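Local coordinates for trehalose monomycolate exporter MmpL3 (Mycobacterium tuberculosis, PDB 7NVH), which probably exports trehalose monomycolate, the precursor of mycobacterial outer-membrane mycolates, across the inner membrane as a transporter of the RND superfamily, at residues 73-78 against 124-129; 252-257 against 671-676; 290-295 against 638-643; 428-433 against 614-619. One frame throughout, in Å; residues are numbered along the deposited sequence.

Overall arrangement
Contacts 2 and 3 lie together among the transmembrane helices, their centres 16 Å apart, and meet where Y252 OH hydrogen-bonds to D640 OD2 at 3.0 Å. Both join helices from one MMPL family region to helices from the other. Contact 1 belongs to a small mixed domain beyond the membrane, on the opposite side of the chain's centre, its centre 62 Å from that of contact 2. Contact 4 lies between, about 12 Å from contact 1 and about 20 Å from contacts 2 and 3 by nearest atoms. A bound lauryl maltose neopentyl glycol lies about 11 Å from the T618 side chain of contact 4 and about 14 Å from that of T128 in contact 1.

Contact 1: residues 73-78 against 124-129; sequences FQAPAG and DKKYTF
At K126 the chain begins to face its partner: K126 O takes the amide of A75, with 3.3 Å from A75 N to K126 O, and that donor sits above the carbonyl plane. Y127 then pairs with Q74 as an antiparallel non-hydrogen-bonded pair, and both side chains rise on the same face of the sheet. The Q74 chain, CG anti to the backbone N (chi1 171°), runs extended beside the tyrosine and passes over one face of its ring; its amide plane is turned 41° from that ring, and Q74 OE1 ends 2.9 Å from Y127 OH. At the backbone, Y127 CA makes a CH...O contact of 3.4 Å with F73 O. T128 completes the pairing with F73 through two backbone hydrogen bonds, F73 N to T128 O at 2.5 Å and T128 N to F73 O at 3.0 Å. On the face opposite Q74 and Y127, T128 CG2 lies beside F73 CB, while T128 OG1 hydrogen-bonds to M120 O and the F73 ring packs on W86, V90 and L94 of helix 84-94. F129 turns away toward F440, F444 and Y447. These are the two central strands of the four-stranded sheet of a ferredoxin-like fold, as in RND porter domains.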
# COMPACT_ATOMS: atom_id res chain seq x y z
N PHE A 73 -1.85 -27.93 22.57
CA PHE A 73 -1.81 -28.22 24.00
C PHE A 73 -0.56 -29.04 24.33
O PHE A 73 -0.14 -29.89 23.55
CB PHE A 73 -3.07 -28.97 24.43
CG PHE A 73 -4.30 -28.12 24.38
CD1 PHE A 73 -5.13 -28.15 23.28
CD2 PHE A 73 -4.63 -27.29 25.44
CE1 PHE A 73 -6.26 -27.37 23.23
CE2 PHE A 73 -5.76 -26.51 25.39
CZ PHE A 73 -6.58 -26.55 24.29
N GLN A 74 0.02 -28.76 25.49
CA GLN A 74 1.27 -29.37 25.90
C GLN A 74 1.07 -30.17 27.18
O GLN A 74 0.26 -29.80 28.04
CB GLN A 74 2.35 -28.30 26.11
CG GLN A 74 3.63 -28.79 26.76
CD GLN A 74 4.83 -27.94 26.41
OE1 GLN A 74 4.69 -26.85 25.86
NE2 GLN A 74 6.02 -28.44 26.72
N ALA A 75 1.81 -31.27 27.30
CA ALA A 75 1.67 -32.18 28.42
C ALA A 75 2.09 -31.50 29.73
O ALA A 75 2.80 -30.49 29.71
CB ALA A 75 2.50 -33.43 28.18
N PRO A 76 1.65 -32.03 30.88
CA PRO A 76 1.90 -31.37 32.17
C PRO A 76 3.34 -31.50 32.66
O PRO A 76 3.60 -31.88 33.80
CB PRO A 76 0.92 -32.09 33.11
CG PRO A 76 -0.11 -32.66 32.24
CD PRO A 76 0.59 -33.04 30.99
N ALA A 77 4.30 -31.16 31.79
CA ALA A 77 5.71 -31.06 32.16
C ALA A 77 6.21 -32.35 32.82
O ALA A 77 6.53 -32.39 34.01
CB ALA A 77 5.95 -29.84 33.06
N GLY A 78 6.24 -33.41 32.02
CA GLY A 78 6.66 -34.70 32.52
C GLY A 78 5.53 -35.71 32.52
O GLY A 78 5.43 -36.56 33.41
N ASP A 124 5.59 -38.94 20.26
CA ASP A 124 5.96 -39.11 21.66
C ASP A 124 4.83 -38.79 22.61
O ASP A 124 4.99 -38.95 23.83
CB ASP A 124 7.18 -38.25 21.99
CG ASP A 124 7.03 -36.82 21.53
OD1 ASP A 124 6.03 -36.51 20.85
OD2 ASP A 124 7.91 -35.99 21.85
N LYS A 125 3.68 -38.34 22.09
CA LYS A 125 2.51 -38.00 22.90
C LYS A 125 2.86 -36.95 23.95
O LYS A 125 2.74 -37.17 25.15
CB LYS A 125 1.91 -39.25 23.56
CG LYS A 125 1.32 -40.26 22.59
CD LYS A 125 0.36 -39.60 21.63
CE LYS A 125 -0.49 -40.65 20.93
NZ LYS A 125 -0.86 -41.74 21.87
N LYS A 126 3.31 -35.80 23.46
CA LYS A 126 3.55 -34.67 24.35
C LYS A 126 3.05 -33.35 23.78
O LYS A 126 3.13 -32.33 24.47
CB LYS A 126 5.04 -34.55 24.69
CG LYS A 126 5.49 -35.55 25.73
CD LYS A 126 6.93 -35.34 26.14
CE LYS A 126 7.33 -36.35 27.19
NZ LYS A 126 7.22 -37.74 26.68
N TYR A 127 2.54 -33.34 22.56
CA TYR A 127 1.89 -32.17 21.99
C TYR A 127 0.66 -32.64 21.24
O TYR A 127 0.69 -33.69 20.59
CB TYR A 127 2.82 -31.41 21.04
CG TYR A 127 3.73 -30.42 21.72
CD1 TYR A 127 3.47 -29.06 21.67
CD2 TYR A 127 4.87 -30.84 22.38
CE1 TYR A 127 4.31 -28.15 22.28
CE2 TYR A 127 5.71 -29.95 23.00
CZ TYR A 127 5.43 -28.61 22.94
OH TYR A 127 6.27 -27.70 23.55
N THR A 128 -0.42 -31.87 21.33
CA THR A 128 -1.63 -32.18 20.60
C THR A 128 -2.36 -30.88 20.31
O THR A 128 -2.14 -29.87 20.97
CB THR A 128 -2.54 -33.14 21.38
OG1 THR A 128 -3.74 -33.38 20.62
CG2 THR A 128 -2.91 -32.54 22.71
N PHE A 129 -3.22 -30.91 19.30
CA PHE A 129 -3.96 -29.73 18.92
C PHE A 129 -5.39 -30.11 18.55
O PHE A 129 -5.67 -31.25 18.17
CB PHE A 129 -3.29 -28.99 17.75
CG PHE A 129 -3.53 -29.61 16.41
CD1 PHE A 129 -4.36 -29.01 15.49
CD2 PHE A 129 -2.91 -30.80 16.07
CE1 PHE A 129 -4.57 -29.57 14.26
CE2 PHE A 129 -3.12 -31.36 14.83
CZ PHE A 129 -3.96 -30.75 13.93

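Contact 2: residues 252-257 against 671-676; sequences YGLFIV and GRIITA
The F255 ring takes I673 over one face and I674 at its edge. I673 CG2 stands above the centre of the ring, 3.6 Å from the centroid and only 12° off the normal, a clear CH-pi contact. I674 instead comes in near the ring plane, where its CG1 lies 3.6 Å from F255 CZ. F644 also stacks with this ring, gripping it from a further helix. The CG of F255 is anti to the carbonyl carbon (chi1 -81°), and this carries the ring across to the other helix although the first bond of the side chain does not aim there. I673 reaches the ring with CG2, the branch anti to its own backbone N, and the two side chains slide past each other in opposite senses. L254 extends the seam beside them: its CD2 touches A676 CB at 3.6 Å and lies 3.5 Å from I673 O, while L196 and F200 of helix 176-200 pack on it. Apolar side chains make the contact, and the axes of the two short segments approach to 9.9 Å at 161°. It is nearly antiparallel packing of transmembrane helices 248-265 and 671-689, which joins the two MMPL family regions within the RND-type membrane bundle.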
# COMPACT_ATOMS: atom_id res chain seq x y z
N TYR A 252 2.71 20.52 1.52
CA TYR A 252 1.96 21.60 0.90
C TYR A 252 1.84 22.79 1.85
O TYR A 252 2.01 23.94 1.44
CB TYR A 252 0.58 21.10 0.49
CG TYR A 252 0.60 20.04 -0.59
CD1 TYR A 252 1.76 19.76 -1.29
CD2 TYR A 252 -0.55 19.32 -0.90
CE1 TYR A 252 1.78 18.79 -2.27
CE2 TYR A 252 -0.53 18.35 -1.88
CZ TYR A 252 0.63 18.09 -2.56
OH TYR A 252 0.65 17.12 -3.54
N GLY A 253 1.55 22.51 3.12
CA GLY A 253 1.52 23.57 4.11
C GLY A 253 2.87 24.23 4.28
O GLY A 253 2.96 25.45 4.42
N LEU A 254 3.94 23.44 4.27
CA LEU A 254 5.29 24.00 4.32
C LEU A 254 5.52 24.99 3.20
O LEU A 254 5.92 26.14 3.44
CB LEU A 254 6.32 22.87 4.24
CG LEU A 254 7.74 23.15 4.72
CD1 LEU A 254 7.77 23.48 6.19
CD2 LEU A 254 8.62 21.96 4.42
N PHE A 255 5.24 24.58 1.96
CA PHE A 255 5.50 25.45 0.83
C PHE A 255 4.65 26.71 0.88
O PHE A 255 5.15 27.82 0.66
CB PHE A 255 5.27 24.70 -0.48
CG PHE A 255 6.43 23.84 -0.89
CD1 PHE A 255 7.44 24.35 -1.69
CD2 PHE A 255 6.52 22.53 -0.46
CE1 PHE A 255 8.51 23.56 -2.06
CE2 PHE A 255 7.59 21.74 -0.83
CZ PHE A 255 8.58 22.26 -1.63
N ILE A 256 3.36 26.57 1.21
CA ILE A 256 2.49 27.74 1.18
C ILE A 256 2.81 28.70 2.32
O ILE A 256 2.84 29.92 2.12
CB ILE A 256 1.02 27.30 1.19
CG1 ILE A 256 0.68 26.67 -0.16
CG2 ILE A 256 0.10 28.47 1.47
CD1 ILE A 256 -0.68 26.06 -0.23
N VAL A 257 3.07 28.18 3.52
CA VAL A 257 3.42 29.05 4.64
C VAL A 257 4.75 29.74 4.38
O VAL A 257 4.92 30.93 4.68
CB VAL A 257 3.44 28.24 5.95
CG1 VAL A 257 4.11 29.03 7.05
CG2 VAL A 257 2.03 27.86 6.35
N GLY A 671 15.56 25.63 -1.76
CA GLY A 671 16.43 24.57 -1.27
C GLY A 671 16.08 24.15 0.15
O GLY A 671 15.89 22.96 0.43
N ARG A 672 15.98 25.12 1.05
CA ARG A 672 15.66 24.80 2.44
C ARG A 672 14.27 24.20 2.57
O ARG A 672 14.06 23.26 3.34
CB ARG A 672 15.78 26.05 3.31
CG ARG A 672 15.74 25.76 4.80
CD ARG A 672 15.41 27.00 5.60
NE ARG A 672 16.06 26.97 6.91
CZ ARG A 672 15.68 27.72 7.94
NH1 ARG A 672 14.65 28.55 7.82
NH2 ARG A 672 16.32 27.63 9.10
N ILE A 673 13.31 24.73 1.81
CA ILE A 673 11.94 24.24 1.91
C ILE A 673 11.85 22.80 1.42
O ILE A 673 11.18 21.97 2.04
CB ILE A 673 10.99 25.17 1.13
CG1 ILE A 673 11.09 26.59 1.67
CG2 ILE A 673 9.56 24.68 1.24
CD1 ILE A 673 11.04 26.67 3.18
N ILE A 674 12.51 22.49 0.30
CA ILE A 674 12.47 21.13 -0.21
C ILE A 674 13.21 20.18 0.72
O ILE A 674 12.79 19.04 0.92
CB ILE A 674 13.02 21.08 -1.65
CG1 ILE A 674 12.03 21.71 -2.62
CG2 ILE A 674 13.30 19.65 -2.06
CD1 ILE A 674 12.43 21.61 -4.06
N THR A 675 14.33 20.63 1.30
CA THR A 675 15.03 19.80 2.27
C THR A 675 14.14 19.49 3.47
O THR A 675 14.08 18.34 3.93
CB THR A 675 16.32 20.48 2.72
OG1 THR A 675 17.25 20.51 1.63
CG2 THR A 675 16.94 19.75 3.89
N ALA A 676 13.44 20.50 3.98
CA ALA A 676 12.56 20.28 5.13
C ALA A 676 11.41 19.36 4.77
O ALA A 676 11.02 18.50 5.57
CB ALA A 676 12.04 21.62 5.64

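Contact 3: residues 290-295 against 638-643; sequences VLIVAS and STDYEV
This is a buried, nearly antiparallel helix-helix contact in the middle of the membrane bundle, where helix 270-297 from one MMPL family region lies against helix 624-654 from the other. The axes of the two short segments approach to 9.6 Å at 154°. Two side-chain meetings carry it. L291 and V643 come tip to tip, L291 CD1 to V643 CG2 at 3.4 Å, the methyl of V643 being the branch anti to its carbonyl carbon. One turn back along helix 624-654, the carboxylate of D640 crosses I292 at about a right angle, so that D640 OD2 lies 3.4 Å from I292 CD1 and 3.6 Å from I292 CG1. With CG anti to the carbonyl carbon (chi1 -81°), D640 swings its acid group toward helix 270-297, where D640 OD1 also nears L291 CB at 4.0 Å. The acid thus has a hydrocarbon wall on this side, and its OD2 hydrogen-bonds to Y252 OH on helix 248-265. Such surroundings would tend to favour the protonated form of D640, although Y252 could offset part of that. The hydroxyls of S295 and T639 are satisfied within their own helices: S295 OG hydrogen-bonds to L291 O, which also receives S295 N, and T639 OG1 is shared between F635 O and G636 O. Y641, next along the helix, takes no part in this contact; its OH hydrogen-bonds to D251 OD2. The two crosswise tyrosine-aspartate pairs, Y252 with D640 and Y641 with D251, are consistent with the proton-relay site buried in the central helices of RND transporters.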
# COMPACT_ATOMS: atom_id res chain seq x y z
N VAL A 290 -2.87 17.28 -8.55
CA VAL A 290 -3.46 16.66 -9.73
C VAL A 290 -2.45 15.74 -10.41
O VAL A 290 -2.83 14.77 -11.07
CB VAL A 290 -4.01 17.72 -10.71
CG1 VAL A 290 -4.97 18.64 -9.99
CG2 VAL A 290 -2.89 18.50 -11.36
N LEU A 291 -1.15 16.00 -10.23
CA LEU A 291 -0.15 15.08 -10.75
C LEU A 291 -0.18 13.76 -10.00
O LEU A 291 -0.06 12.69 -10.61
CB LEU A 291 1.24 15.71 -10.66
CG LEU A 291 1.67 16.46 -11.91
CD1 LEU A 291 3.06 16.97 -11.70
CD2 LEU A 291 1.61 15.55 -13.12
N ILE A 292 -0.33 13.81 -8.67
CA ILE A 292 -0.50 12.56 -7.92
C ILE A 292 -1.74 11.83 -8.38
O ILE A 292 -1.74 10.61 -8.56
CB ILE A 292 -0.55 12.82 -6.41
CG1 ILE A 292 0.84 13.10 -5.87
CG2 ILE A 292 -1.11 11.61 -5.70
CD1 ILE A 292 0.85 13.25 -4.37
N VAL A 293 -2.84 12.56 -8.56
CA VAL A 293 -4.08 11.94 -9.01
C VAL A 293 -3.88 11.25 -10.35
O VAL A 293 -4.32 10.11 -10.55
CB VAL A 293 -5.22 12.98 -9.06
CG1 VAL A 293 -6.41 12.42 -9.81
CG2 VAL A 293 -5.61 13.38 -7.67
N ALA A 294 -3.20 11.92 -11.28
CA ALA A 294 -2.94 11.32 -12.59
C ALA A 294 -2.05 10.09 -12.47
O ALA A 294 -2.25 9.10 -13.18
CB ALA A 294 -2.30 12.36 -13.51
N SER A 295 -1.04 10.15 -11.59
CA SER A 295 -0.15 9.00 -11.43
C SER A 295 -0.89 7.80 -10.85
O SER A 295 -0.67 6.66 -11.28
CB SER A 295 1.03 9.38 -10.54
OG SER A 295 1.79 10.43 -11.12
N SER A 638 7.85 11.84 -6.76
CA SER A 638 9.02 12.37 -7.44
C SER A 638 8.64 13.49 -8.40
O SER A 638 9.33 14.51 -8.48
CB SER A 638 9.75 11.25 -8.18
OG SER A 638 9.19 11.04 -9.46
N THR A 639 7.53 13.32 -9.13
CA THR A 639 7.06 14.41 -9.98
C THR A 639 6.65 15.62 -9.16
O THR A 639 6.84 16.76 -9.60
CB THR A 639 5.90 13.94 -10.86
OG1 THR A 639 4.96 13.20 -10.06
CG2 THR A 639 6.40 13.07 -11.99
N ASP A 640 6.13 15.42 -7.97
CA ASP A 640 5.77 16.57 -7.12
C ASP A 640 7.05 17.31 -6.82
O ASP A 640 7.11 18.48 -7.06
CB ASP A 640 5.12 16.15 -5.83
CG ASP A 640 3.65 15.84 -6.01
OD1 ASP A 640 3.25 15.59 -7.15
OD2 ASP A 640 2.93 15.86 -5.00
N TYR A 641 8.06 16.62 -6.34
CA TYR A 641 9.27 17.33 -5.95
C TYR A 641 9.91 18.02 -7.15
O TYR A 641 10.45 19.13 -7.02
CB TYR A 641 10.25 16.38 -5.27
CG TYR A 641 9.93 16.17 -3.81
CD1 TYR A 641 8.66 15.82 -3.40
CD2 TYR A 641 10.90 16.36 -2.84
CE1 TYR A 641 8.36 15.65 -2.07
CE2 TYR A 641 10.61 16.19 -1.50
CZ TYR A 641 9.34 15.83 -1.12
OH TYR A 641 9.04 15.65 0.21
N GLU A 642 9.83 17.40 -8.33
CA GLU A 642 10.29 18.08 -9.54
C GLU A 642 9.49 19.35 -9.80
O GLU A 642 10.05 20.38 -10.18
CB GLU A 642 10.21 17.15 -10.74
CG GLU A 642 11.07 15.91 -10.63
CD GLU A 642 12.54 16.21 -10.83
OE1 GLU A 642 12.87 17.02 -11.72
OE2 GLU A 642 13.37 15.64 -10.08
N VAL A 643 8.17 19.30 -9.59
CA VAL A 643 7.35 20.49 -9.78
C VAL A 643 7.72 21.56 -8.77
O VAL A 643 7.85 22.74 -9.12
CB VAL A 643 5.85 20.13 -9.70
CG1 VAL A 643 5.01 21.39 -9.70
CG2 VAL A 643 5.48 19.28 -10.88

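Contact 4: residues 428-433 against 614-619; sequences PPTNSV and WLNFTP
N616 slides its side chain past the ring of P429 in the opposite sense, its OD1 coming to 4.0 Å from P429 CD. The other branch of the same amide meets the two flanking residues: N616 ND2 lies 3.8 Å from P428 CB and 3.7 Å from T430 OG1, and the threonine crosses the asparagine at about a right angle. The amide lies against a type I turn that runs from P428 to N431, with P429 and T430 at its two middle positions. That turn is closed by a weak hydrogen bond from N431 N to P428 O. N616 is the first residue beyond helix 612-615, and its positive phi (59°) bends the chain so that the residues after it run past the prolines. F617 turns its side chain away from the turn and stacks its ring with F606, while L615 CB sits at the edge of the F617 ring, in its plane. T618 comes back to the contact: its OG1 lies 3.5 Å from P429 CG, and T618 OG1 hydrogen-bonds to R434 NH1. This contact is van der Waals in character, two loops resting on each other. The first loop leads into helix 434-443, which begins at R434, and its N431 and V433 lean on A172 of helix 166-174; the second leaves helix 612-615 and runs on toward helix 624-654.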
# COMPACT_ATOMS: atom_id res chain seq x y z
N PRO A 428 7.27 -10.20 11.90
CA PRO A 428 8.66 -10.33 12.31
C PRO A 428 8.90 -11.68 12.94
O PRO A 428 7.98 -12.29 13.52
CB PRO A 428 8.83 -9.19 13.33
CG PRO A 428 7.47 -8.97 13.86
CD PRO A 428 6.56 -9.18 12.70
N PRO A 429 10.13 -12.20 12.84
CA PRO A 429 10.40 -13.55 13.38
C PRO A 429 10.22 -13.67 14.88
O PRO A 429 10.36 -14.78 15.41
CB PRO A 429 11.87 -13.79 12.98
CG PRO A 429 12.10 -12.85 11.84
CD PRO A 429 11.29 -11.64 12.15
N THR A 430 9.92 -12.58 15.58
CA THR A 430 9.71 -12.60 17.03
C THR A 430 8.27 -12.22 17.38
O THR A 430 8.02 -11.65 18.45
CB THR A 430 10.69 -11.66 17.72
OG1 THR A 430 10.46 -10.32 17.29
CG2 THR A 430 12.12 -12.05 17.38
N ASN A 431 7.32 -12.54 16.51
CA ASN A 431 5.95 -12.07 16.68
C ASN A 431 5.18 -12.83 17.75
O ASN A 431 4.16 -12.32 18.22
CB ASN A 431 5.19 -12.16 15.36
CG ASN A 431 3.95 -11.32 15.35
OD1 ASN A 431 2.86 -11.80 15.04
ND2 ASN A 431 4.09 -10.05 15.69
N SER A 432 5.62 -14.04 18.11
CA SER A 432 4.97 -14.89 19.10
C SER A 432 3.66 -15.47 18.57
O SER A 432 3.03 -16.31 19.23
CB SER A 432 4.72 -14.14 20.41
OG SER A 432 3.47 -13.46 20.37
N VAL A 433 3.24 -15.03 17.39
CA VAL A 433 2.19 -15.69 16.63
C VAL A 433 2.77 -16.42 15.42
O VAL A 433 2.41 -17.56 15.15
CB VAL A 433 1.10 -14.69 16.20
CG1 VAL A 433 -0.02 -15.41 15.48
CG2 VAL A 433 0.57 -13.94 17.41
N TRP A 614 18.86 -6.28 10.76
CA TRP A 614 18.73 -4.93 11.30
C TRP A 614 17.27 -4.50 11.38
O TRP A 614 16.81 -4.01 12.41
CB TRP A 614 19.53 -3.94 10.45
CG TRP A 614 20.99 -3.93 10.73
CD1 TRP A 614 21.79 -5.00 10.99
CD2 TRP A 614 21.84 -2.77 10.78
NE1 TRP A 614 23.08 -4.59 11.20
CE2 TRP A 614 23.14 -3.22 11.08
CE3 TRP A 614 21.62 -1.40 10.61
CZ2 TRP A 614 24.22 -2.35 11.20
CZ3 TRP A 614 22.70 -0.54 10.73
CH2 TRP A 614 23.98 -1.02 11.02
N LEU A 615 16.53 -4.68 10.29
CA LEU A 615 15.16 -4.20 10.20
C LEU A 615 14.13 -5.21 10.70
O LEU A 615 12.93 -4.92 10.65
CB LEU A 615 14.83 -3.80 8.76
CG LEU A 615 15.47 -2.51 8.26
CD1 LEU A 615 15.43 -2.44 6.74
CD2 LEU A 615 14.78 -1.30 8.87
N ASN A 616 14.57 -6.38 11.15
CA ASN A 616 13.70 -7.38 11.77
C ASN A 616 12.60 -7.83 10.82
O ASN A 616 11.41 -7.60 11.04
CB ASN A 616 13.12 -6.86 13.09
CG ASN A 616 12.88 -7.96 14.09
OD1 ASN A 616 13.57 -8.98 14.08
ND2 ASN A 616 11.90 -7.77 14.96
N PHE A 617 13.01 -8.48 9.73
CA PHE A 617 12.07 -9.12 8.83
C PHE A 617 12.74 -10.34 8.22
O PHE A 617 13.93 -10.60 8.42
CB PHE A 617 11.56 -8.16 7.75
CG PHE A 617 12.61 -7.73 6.77
CD1 PHE A 617 12.84 -8.46 5.62
CD2 PHE A 617 13.35 -6.58 6.98
CE1 PHE A 617 13.80 -8.06 4.71
CE2 PHE A 617 14.31 -6.18 6.08
CZ PHE A 617 14.53 -6.93 4.95
N THR A 618 11.96 -11.10 7.46
CA THR A 618 12.44 -12.29 6.78
C THR A 618 12.42 -12.07 5.28
O THR A 618 11.37 -11.69 4.74
CB THR A 618 11.60 -13.51 7.14
OG1 THR A 618 11.81 -13.84 8.52
CG2 THR A 618 11.97 -14.70 6.28
N PRO A 619 13.54 -12.27 4.58
CA PRO A 619 13.55 -12.07 3.12
C PRO A 619 12.46 -12.87 2.43
O PRO A 619 12.51 -14.11 2.41
CB PRO A 619 14.94 -12.55 2.70
CG PRO A 619 15.75 -12.59 3.94
CD PRO A 619 14.85 -12.66 5.11